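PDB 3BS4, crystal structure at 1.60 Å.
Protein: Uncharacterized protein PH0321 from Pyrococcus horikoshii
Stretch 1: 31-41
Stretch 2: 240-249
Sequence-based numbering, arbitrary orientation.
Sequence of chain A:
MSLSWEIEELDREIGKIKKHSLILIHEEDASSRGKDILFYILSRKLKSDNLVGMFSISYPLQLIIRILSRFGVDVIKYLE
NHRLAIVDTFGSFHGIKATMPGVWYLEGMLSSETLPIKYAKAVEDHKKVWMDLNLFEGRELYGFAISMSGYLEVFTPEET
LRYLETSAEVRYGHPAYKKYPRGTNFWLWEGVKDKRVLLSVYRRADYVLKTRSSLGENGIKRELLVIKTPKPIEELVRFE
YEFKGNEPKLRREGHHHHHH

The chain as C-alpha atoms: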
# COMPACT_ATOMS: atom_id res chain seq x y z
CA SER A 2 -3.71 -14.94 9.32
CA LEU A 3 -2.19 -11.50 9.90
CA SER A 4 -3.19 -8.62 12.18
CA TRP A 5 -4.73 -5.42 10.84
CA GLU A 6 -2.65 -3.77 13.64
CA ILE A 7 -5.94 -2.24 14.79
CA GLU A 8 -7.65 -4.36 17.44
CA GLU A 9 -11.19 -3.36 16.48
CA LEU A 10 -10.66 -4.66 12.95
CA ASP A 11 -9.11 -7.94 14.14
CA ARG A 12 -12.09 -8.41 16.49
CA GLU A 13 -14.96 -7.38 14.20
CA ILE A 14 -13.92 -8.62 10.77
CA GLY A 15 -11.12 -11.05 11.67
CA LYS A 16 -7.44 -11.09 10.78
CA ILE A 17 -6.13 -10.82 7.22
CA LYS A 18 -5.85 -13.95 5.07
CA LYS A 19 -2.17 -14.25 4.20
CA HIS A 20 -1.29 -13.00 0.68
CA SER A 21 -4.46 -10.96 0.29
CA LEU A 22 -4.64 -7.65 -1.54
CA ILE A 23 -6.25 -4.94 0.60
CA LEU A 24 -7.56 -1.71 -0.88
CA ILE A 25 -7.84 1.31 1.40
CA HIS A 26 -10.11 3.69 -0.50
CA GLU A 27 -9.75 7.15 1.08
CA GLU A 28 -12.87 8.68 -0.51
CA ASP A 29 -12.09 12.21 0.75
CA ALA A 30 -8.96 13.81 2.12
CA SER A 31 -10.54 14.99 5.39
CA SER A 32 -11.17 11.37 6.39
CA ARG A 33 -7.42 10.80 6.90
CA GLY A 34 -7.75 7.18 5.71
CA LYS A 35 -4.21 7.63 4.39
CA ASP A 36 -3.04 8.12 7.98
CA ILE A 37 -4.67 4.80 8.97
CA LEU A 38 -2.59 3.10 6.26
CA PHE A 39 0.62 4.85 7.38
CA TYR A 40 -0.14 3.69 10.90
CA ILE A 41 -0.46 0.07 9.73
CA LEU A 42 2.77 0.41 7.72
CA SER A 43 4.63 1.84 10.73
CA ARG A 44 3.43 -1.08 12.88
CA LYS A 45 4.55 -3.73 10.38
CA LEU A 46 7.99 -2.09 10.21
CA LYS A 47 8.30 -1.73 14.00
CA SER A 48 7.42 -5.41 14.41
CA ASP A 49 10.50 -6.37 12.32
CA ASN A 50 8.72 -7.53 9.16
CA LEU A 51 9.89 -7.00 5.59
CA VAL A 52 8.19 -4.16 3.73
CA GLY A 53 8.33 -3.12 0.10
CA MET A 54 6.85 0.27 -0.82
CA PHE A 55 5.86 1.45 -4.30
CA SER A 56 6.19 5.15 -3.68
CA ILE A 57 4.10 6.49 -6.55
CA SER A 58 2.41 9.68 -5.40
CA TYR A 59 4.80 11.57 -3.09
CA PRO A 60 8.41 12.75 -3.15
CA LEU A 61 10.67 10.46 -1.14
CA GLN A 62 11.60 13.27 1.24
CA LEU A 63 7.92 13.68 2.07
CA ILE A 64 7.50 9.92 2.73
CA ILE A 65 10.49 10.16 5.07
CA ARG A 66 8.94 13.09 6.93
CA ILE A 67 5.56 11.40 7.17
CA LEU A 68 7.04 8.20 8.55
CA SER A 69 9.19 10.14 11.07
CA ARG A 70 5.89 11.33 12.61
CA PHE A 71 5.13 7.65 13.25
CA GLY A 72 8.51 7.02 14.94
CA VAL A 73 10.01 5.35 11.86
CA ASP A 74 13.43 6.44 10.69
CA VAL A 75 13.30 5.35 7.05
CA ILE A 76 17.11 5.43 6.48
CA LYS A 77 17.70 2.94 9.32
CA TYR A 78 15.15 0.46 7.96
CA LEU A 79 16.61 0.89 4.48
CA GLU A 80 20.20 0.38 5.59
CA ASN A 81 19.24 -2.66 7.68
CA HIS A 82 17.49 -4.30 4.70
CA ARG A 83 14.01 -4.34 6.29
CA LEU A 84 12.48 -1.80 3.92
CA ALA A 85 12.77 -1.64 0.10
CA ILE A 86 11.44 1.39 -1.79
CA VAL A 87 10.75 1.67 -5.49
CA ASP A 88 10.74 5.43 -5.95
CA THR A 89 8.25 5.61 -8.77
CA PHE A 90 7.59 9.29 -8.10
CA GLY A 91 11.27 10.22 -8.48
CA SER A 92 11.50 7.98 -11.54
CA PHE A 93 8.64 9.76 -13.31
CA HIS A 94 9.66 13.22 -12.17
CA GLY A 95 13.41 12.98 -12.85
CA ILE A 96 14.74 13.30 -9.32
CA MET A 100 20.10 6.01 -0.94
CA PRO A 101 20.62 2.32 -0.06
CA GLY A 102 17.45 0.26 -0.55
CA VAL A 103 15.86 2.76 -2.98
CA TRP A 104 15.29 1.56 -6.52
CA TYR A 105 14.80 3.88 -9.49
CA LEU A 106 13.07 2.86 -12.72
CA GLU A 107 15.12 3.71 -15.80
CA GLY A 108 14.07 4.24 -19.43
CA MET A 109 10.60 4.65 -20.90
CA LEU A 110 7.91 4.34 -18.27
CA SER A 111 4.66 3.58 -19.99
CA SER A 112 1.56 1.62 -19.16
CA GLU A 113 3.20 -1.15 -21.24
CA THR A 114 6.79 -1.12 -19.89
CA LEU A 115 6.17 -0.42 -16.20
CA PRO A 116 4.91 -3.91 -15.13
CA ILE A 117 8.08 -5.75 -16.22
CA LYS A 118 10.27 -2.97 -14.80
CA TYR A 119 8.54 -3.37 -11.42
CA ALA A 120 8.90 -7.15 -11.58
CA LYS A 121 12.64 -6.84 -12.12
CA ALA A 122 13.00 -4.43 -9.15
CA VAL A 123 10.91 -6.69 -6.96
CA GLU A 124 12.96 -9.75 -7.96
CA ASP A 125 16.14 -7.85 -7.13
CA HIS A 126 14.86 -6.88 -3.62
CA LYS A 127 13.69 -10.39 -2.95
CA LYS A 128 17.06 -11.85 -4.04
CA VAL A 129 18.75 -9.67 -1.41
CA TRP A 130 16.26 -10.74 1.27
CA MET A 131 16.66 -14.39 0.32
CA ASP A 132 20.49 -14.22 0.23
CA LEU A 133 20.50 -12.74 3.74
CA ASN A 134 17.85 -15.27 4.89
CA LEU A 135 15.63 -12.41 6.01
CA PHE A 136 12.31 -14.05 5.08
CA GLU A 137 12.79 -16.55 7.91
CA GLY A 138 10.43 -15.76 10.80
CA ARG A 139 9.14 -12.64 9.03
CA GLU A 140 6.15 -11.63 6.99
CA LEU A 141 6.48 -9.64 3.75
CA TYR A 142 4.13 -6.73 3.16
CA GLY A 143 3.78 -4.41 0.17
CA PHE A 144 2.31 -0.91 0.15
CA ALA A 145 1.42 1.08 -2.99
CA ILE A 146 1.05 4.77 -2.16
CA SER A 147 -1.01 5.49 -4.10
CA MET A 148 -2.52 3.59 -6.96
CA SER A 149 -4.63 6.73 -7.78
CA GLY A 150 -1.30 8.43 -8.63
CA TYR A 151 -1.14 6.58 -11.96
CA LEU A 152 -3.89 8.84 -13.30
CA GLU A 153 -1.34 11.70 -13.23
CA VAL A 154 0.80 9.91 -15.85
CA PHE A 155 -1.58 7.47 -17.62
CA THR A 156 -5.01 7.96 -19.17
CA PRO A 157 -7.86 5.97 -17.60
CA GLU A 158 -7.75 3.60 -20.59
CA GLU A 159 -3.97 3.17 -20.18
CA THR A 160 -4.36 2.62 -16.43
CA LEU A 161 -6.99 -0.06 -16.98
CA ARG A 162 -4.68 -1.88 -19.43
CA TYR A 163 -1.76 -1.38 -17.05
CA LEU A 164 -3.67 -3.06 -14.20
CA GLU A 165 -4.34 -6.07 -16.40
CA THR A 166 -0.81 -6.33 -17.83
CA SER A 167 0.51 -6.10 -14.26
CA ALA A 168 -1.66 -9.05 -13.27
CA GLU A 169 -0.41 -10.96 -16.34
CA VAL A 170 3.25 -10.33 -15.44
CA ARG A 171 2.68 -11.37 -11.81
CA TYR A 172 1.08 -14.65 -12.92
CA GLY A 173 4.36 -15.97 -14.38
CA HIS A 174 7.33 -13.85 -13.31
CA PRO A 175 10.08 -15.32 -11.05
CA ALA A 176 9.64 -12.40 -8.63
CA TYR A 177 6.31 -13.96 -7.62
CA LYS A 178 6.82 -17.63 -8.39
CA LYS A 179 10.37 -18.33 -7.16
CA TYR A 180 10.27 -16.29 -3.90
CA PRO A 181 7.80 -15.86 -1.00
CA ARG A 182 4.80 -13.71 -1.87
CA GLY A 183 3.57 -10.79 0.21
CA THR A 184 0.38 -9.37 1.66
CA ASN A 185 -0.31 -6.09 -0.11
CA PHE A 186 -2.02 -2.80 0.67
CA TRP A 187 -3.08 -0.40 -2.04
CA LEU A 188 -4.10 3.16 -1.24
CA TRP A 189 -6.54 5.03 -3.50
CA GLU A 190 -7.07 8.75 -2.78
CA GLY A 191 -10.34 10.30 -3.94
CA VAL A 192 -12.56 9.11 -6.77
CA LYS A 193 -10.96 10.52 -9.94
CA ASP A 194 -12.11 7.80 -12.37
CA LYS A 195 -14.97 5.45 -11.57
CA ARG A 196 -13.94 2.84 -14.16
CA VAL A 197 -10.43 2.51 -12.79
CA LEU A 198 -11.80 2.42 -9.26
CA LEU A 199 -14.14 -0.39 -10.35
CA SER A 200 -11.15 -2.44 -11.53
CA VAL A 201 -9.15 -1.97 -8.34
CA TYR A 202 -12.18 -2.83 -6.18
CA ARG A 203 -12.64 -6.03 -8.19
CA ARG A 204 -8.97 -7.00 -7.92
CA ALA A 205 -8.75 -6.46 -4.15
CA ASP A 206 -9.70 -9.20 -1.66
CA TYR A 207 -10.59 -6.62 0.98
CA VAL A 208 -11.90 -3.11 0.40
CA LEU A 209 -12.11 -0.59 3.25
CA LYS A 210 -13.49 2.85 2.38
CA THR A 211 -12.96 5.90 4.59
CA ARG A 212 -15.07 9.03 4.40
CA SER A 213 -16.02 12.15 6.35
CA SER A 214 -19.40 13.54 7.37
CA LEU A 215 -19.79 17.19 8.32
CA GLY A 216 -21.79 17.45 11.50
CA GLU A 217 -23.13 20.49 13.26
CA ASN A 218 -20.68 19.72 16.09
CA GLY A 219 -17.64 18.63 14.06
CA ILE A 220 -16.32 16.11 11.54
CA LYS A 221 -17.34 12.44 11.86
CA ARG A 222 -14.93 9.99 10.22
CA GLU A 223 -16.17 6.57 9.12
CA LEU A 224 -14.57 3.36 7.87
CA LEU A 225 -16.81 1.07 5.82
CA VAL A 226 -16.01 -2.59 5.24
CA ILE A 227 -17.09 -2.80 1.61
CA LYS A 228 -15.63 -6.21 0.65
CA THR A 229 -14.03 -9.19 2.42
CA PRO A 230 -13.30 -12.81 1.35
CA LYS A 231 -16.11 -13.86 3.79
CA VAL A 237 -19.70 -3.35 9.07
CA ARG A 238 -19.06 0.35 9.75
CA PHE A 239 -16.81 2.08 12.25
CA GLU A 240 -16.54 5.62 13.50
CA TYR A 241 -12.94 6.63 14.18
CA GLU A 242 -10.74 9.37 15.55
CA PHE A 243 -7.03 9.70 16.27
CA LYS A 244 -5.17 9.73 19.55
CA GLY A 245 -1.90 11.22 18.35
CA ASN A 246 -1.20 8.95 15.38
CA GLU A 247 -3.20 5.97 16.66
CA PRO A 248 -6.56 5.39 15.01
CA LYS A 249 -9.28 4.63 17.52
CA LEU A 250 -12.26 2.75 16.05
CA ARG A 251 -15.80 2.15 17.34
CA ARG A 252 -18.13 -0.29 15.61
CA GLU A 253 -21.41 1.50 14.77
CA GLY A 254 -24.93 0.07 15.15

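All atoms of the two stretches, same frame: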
# COMPACT_ATOMS: atom_id res chain seq x y z
N SER A 31 -10.28 14.67 3.98
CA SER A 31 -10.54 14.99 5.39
C SER A 31 -10.66 13.73 6.23
O SER A 31 -10.44 13.77 7.43
CB SER A 31 -11.80 15.85 5.54
OG SER A 31 -11.66 17.07 4.83
N SER A 32 -11.00 12.60 5.60
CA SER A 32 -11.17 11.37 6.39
C SER A 32 -9.87 10.86 7.01
O SER A 32 -9.90 10.07 7.96
CB SER A 32 -11.79 10.26 5.53
OG SER A 32 -10.86 9.76 4.58
N ARG A 33 -8.73 11.26 6.44
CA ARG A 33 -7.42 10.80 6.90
C ARG A 33 -7.25 9.28 6.84
O ARG A 33 -6.47 8.71 7.60
CB ARG A 33 -7.12 11.34 8.30
CG ARG A 33 -6.86 12.84 8.30
CD ARG A 33 -6.67 13.39 9.70
NE ARG A 33 -5.50 12.81 10.36
CZ ARG A 33 -5.22 12.94 11.66
NH1 ARG A 33 -6.01 13.65 12.46
NH2 ARG A 33 -4.14 12.36 12.15
N GLY A 34 -7.96 8.62 5.93
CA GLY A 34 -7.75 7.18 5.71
C GLY A 34 -6.30 6.86 5.37
O GLY A 34 -5.78 5.80 5.70
N LYS A 35 -5.63 7.79 4.71
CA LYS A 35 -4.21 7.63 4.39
C LYS A 35 -3.39 7.46 5.67
O LYS A 35 -2.46 6.65 5.73
CB LYS A 35 -3.73 8.83 3.55
CG LYS A 35 -2.25 8.93 3.27
CD LYS A 35 -1.95 9.98 2.19
CE LYS A 35 -2.62 11.34 2.44
NZ LYS A 35 -2.25 12.34 1.38
N ASP A 36 -3.75 8.22 6.70
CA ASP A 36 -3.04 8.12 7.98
C ASP A 36 -3.27 6.77 8.66
O ASP A 36 -2.40 6.29 9.39
CB ASP A 36 -3.47 9.24 8.93
CG ASP A 36 -2.82 10.57 8.59
OD1 ASP A 36 -1.76 10.58 7.90
OD2 ASP A 36 -3.37 11.61 9.05
N ILE A 37 -4.43 6.14 8.43
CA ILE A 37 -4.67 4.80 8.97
C ILE A 37 -3.68 3.83 8.29
O ILE A 37 -3.06 2.99 8.96
CB ILE A 37 -6.13 4.32 8.77
CG1 ILE A 37 -7.08 5.21 9.59
CG2 ILE A 37 -6.27 2.88 9.19
CD1 ILE A 37 -8.52 4.91 9.34
N LEU A 38 -3.52 3.97 6.97
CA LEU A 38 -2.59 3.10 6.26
C LEU A 38 -1.15 3.33 6.70
O LEU A 38 -0.40 2.35 6.86
CB LEU A 38 -2.72 3.25 4.74
CG LEU A 38 -1.95 2.16 3.99
CD1 LEU A 38 -2.29 0.76 4.49
CD2 LEU A 38 -2.22 2.22 2.53
N PHE A 39 -0.74 4.59 6.88
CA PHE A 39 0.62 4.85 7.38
C PHE A 39 0.82 4.27 8.78
O PHE A 39 1.89 3.76 9.10
CB PHE A 39 0.97 6.33 7.31
CG PHE A 39 1.51 6.76 5.97
CD1 PHE A 39 2.83 6.49 5.61
CD2 PHE A 39 0.70 7.44 5.07
CE1 PHE A 39 3.34 6.90 4.36
CE2 PHE A 39 1.19 7.85 3.81
CZ PHE A 39 2.51 7.57 3.46
N TYR A 40 -0.22 4.33 9.60
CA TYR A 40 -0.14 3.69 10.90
C TYR A 40 0.13 2.19 10.79
O TYR A 40 1.05 1.67 11.43
CB TYR A 40 -1.42 3.96 11.69
CG TYR A 40 -1.42 3.29 13.04
CD1 TYR A 40 -0.73 3.87 14.11
CD2 TYR A 40 -2.08 2.07 13.24
CE1 TYR A 40 -0.71 3.25 15.35
CE2 TYR A 40 -2.06 1.44 14.49
CZ TYR A 40 -1.37 2.04 15.53
OH TYR A 40 -1.34 1.42 16.77
N ILE A 41 -0.65 1.50 9.96
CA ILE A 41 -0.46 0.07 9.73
C ILE A 41 0.96 -0.22 9.25
O ILE A 41 1.64 -1.12 9.78
CB ILE A 41 -1.51 -0.47 8.76
CG1 ILE A 41 -2.91 -0.35 9.39
CG2 ILE A 41 -1.21 -1.92 8.36
CD1 ILE A 41 -4.05 -0.72 8.46
N GLU A 240 -16.95 4.23 13.36
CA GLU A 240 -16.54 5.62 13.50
C GLU A 240 -15.12 5.60 14.02
O GLU A 240 -14.77 4.72 14.80
CB GLU A 240 -17.42 6.41 14.48
CG GLU A 240 -17.00 7.91 14.53
CD GLU A 240 -17.88 8.81 15.40
OE1 GLU A 240 -18.94 8.36 15.88
OE2 GLU A 240 -17.48 9.99 15.58
N TYR A 241 -14.28 6.55 13.60
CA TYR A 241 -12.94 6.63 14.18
C TYR A 241 -12.47 8.05 14.45
O TYR A 241 -13.01 9.02 13.92
CB TYR A 241 -11.90 5.85 13.33
CG TYR A 241 -11.68 6.40 11.93
CD1 TYR A 241 -10.69 7.33 11.68
CD2 TYR A 241 -12.44 5.93 10.86
CE1 TYR A 241 -10.48 7.85 10.39
CE2 TYR A 241 -12.23 6.41 9.57
CZ TYR A 241 -11.25 7.37 9.36
OH TYR A 241 -11.05 7.83 8.07
N GLU A 242 -11.49 8.14 15.34
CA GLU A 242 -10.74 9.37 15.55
C GLU A 242 -9.29 8.99 15.81
O GLU A 242 -8.95 7.81 15.75
CB GLU A 242 -11.29 10.17 16.72
CG GLU A 242 -11.36 9.42 18.01
CD GLU A 242 -12.25 10.12 19.04
OE1 GLU A 242 -12.77 11.23 18.78
OE2 GLU A 242 -12.41 9.54 20.12
N PHE A 243 -8.45 9.98 16.06
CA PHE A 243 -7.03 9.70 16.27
C PHE A 243 -6.61 10.15 17.65
O PHE A 243 -6.96 11.24 18.08
CB PHE A 243 -6.20 10.42 15.21
CG PHE A 243 -6.48 9.94 13.81
CD1 PHE A 243 -5.76 8.88 13.26
CD2 PHE A 243 -7.49 10.52 13.05
CE1 PHE A 243 -6.02 8.42 11.96
CE2 PHE A 243 -7.76 10.06 11.75
CZ PHE A 243 -7.02 9.01 11.21
N LYS A 244 -5.86 9.31 18.34
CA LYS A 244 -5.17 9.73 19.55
C LYS A 244 -3.70 9.82 19.19
O LYS A 244 -3.01 8.81 19.09
CB LYS A 244 -5.39 8.69 20.64
CG LYS A 244 -4.78 9.08 21.98
CD LYS A 244 -4.96 7.98 23.00
CE LYS A 244 -4.35 8.40 24.34
NZ LYS A 244 -5.03 7.71 25.48
N GLY A 245 -3.22 11.04 18.95
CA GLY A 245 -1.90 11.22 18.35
C GLY A 245 -2.00 10.61 16.96
O GLY A 245 -2.85 11.01 16.17
N ASN A 246 -1.16 9.62 16.68
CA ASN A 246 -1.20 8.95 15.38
C ASN A 246 -2.02 7.67 15.36
O ASN A 246 -2.21 7.06 14.30
CB ASN A 246 0.21 8.69 14.90
CG ASN A 246 0.94 9.96 14.51
OD1 ASN A 246 0.35 10.88 13.92
ND2 ASN A 246 2.22 10.02 14.83
N GLU A 247 -2.51 7.26 16.53
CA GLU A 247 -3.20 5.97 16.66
C GLU A 247 -4.67 6.10 16.32
O GLU A 247 -5.38 6.88 16.97
CB GLU A 247 -3.06 5.41 18.08
CG GLU A 247 -3.57 3.98 18.22
CD GLU A 247 -3.60 3.52 19.66
OE1 GLU A 247 -3.31 4.35 20.56
OE2 GLU A 247 -3.90 2.32 19.90
N PRO A 248 -5.14 5.33 15.32
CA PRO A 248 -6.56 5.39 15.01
C PRO A 248 -7.33 4.62 16.07
O PRO A 248 -6.94 3.52 16.47
CB PRO A 248 -6.69 4.64 13.67
CG PRO A 248 -5.31 4.22 13.29
CD PRO A 248 -4.42 4.36 14.47
N LYS A 249 -8.43 5.22 16.52
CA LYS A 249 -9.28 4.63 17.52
C LYS A 249 -10.65 4.39 16.90
O LYS A 249 -11.33 5.35 16.54
CB LYS A 249 -9.36 5.57 18.72
CG LYS A 249 -8.03 5.84 19.42
CD LYS A 249 -7.40 4.53 19.91
CE LYS A 249 -6.68 4.70 21.22
NZ LYS A 249 -7.65 5.01 22.31
O HOH W 1 -1.97 10.41 11.97
O HOH W 2 -3.95 13.17 14.90
O HOH W 3 -2.53 7.75 11.87

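The guanidinium of R33 lies flat on the ring of F243, with the two planes inclined by only 16° and R33 CZ 3.9 Å from the centroid of the F243 ring, a stacked cation-pi arrangement. R33 immediately precedes the helix 34-41, at its N-cap position, and its backbone (phi/psi 59/28) is in the left-handed region. Its side chain is also held from within its own stretch: R33 NE donates to D36 OD2 at 2.8 Å in a salt bridge, supplemented by a weak hydrogen bond from R33 NH2 to the same oxygen at 3.3 Å. Because these bonds run near the guanidinium plane, its face remains free for the aromatic ring.

The outer edge of the guanidinium reaches the hairpin turn through water. R33 NH2 donates to water 1 and to water 2, each at 2.9 Å; water 1 in turn donates to N246 OD1 at 3.1 Å, and water 2 to G245 O at 2.7 Å. G245 and N246 are the central residues of a type II' turn from K244 to E247, and G245 adopts a positive phi of 64°, which by itself favours glycine. Water 3 adds a backbone-to-backbone bridge, donating to D36 O at 2.9 Å and to N246 O at 2.5 Å.

The one direct hydrogen bond between the stretches is short: Y241 OH donates to S32 O at 2.5 Å. The carbonyl oxygen lies near the plane of the Y241 ring, at its edge, which leaves the ring face available to I37. There I37 CD1 sits 3.8 Å from the centroid of the Y241 ring and 17° off its normal, a CH-pi contact. Although the CA-to-CB bond of I37 points sideways, its m,t rotamer brings the end of the side chain nearer to the strands. I37 CG1 also packs 4.1 Å from F243 CE1 and 4.1 Å from P248 CB, so this one residue touches both arms of the hairpin.

One helical turn further on, Y40 meets the second arm. P248 CD lies 3.5 Å from the centroid of the Y40 ring, 12° off the normal, so the proline ring packs over an aromatic face in a second CH-pi contact. The phenol end extends along the neighbouring residue, with Y40 OH 3.7 Å from E247 CG. Apart from the water-mediated link at D36 O, the helix meets the hairpin mainly through side-chain packing, while S32 and R33, just before it, supply the other polar links; the two stretches together bury 495 Å², both sides summed.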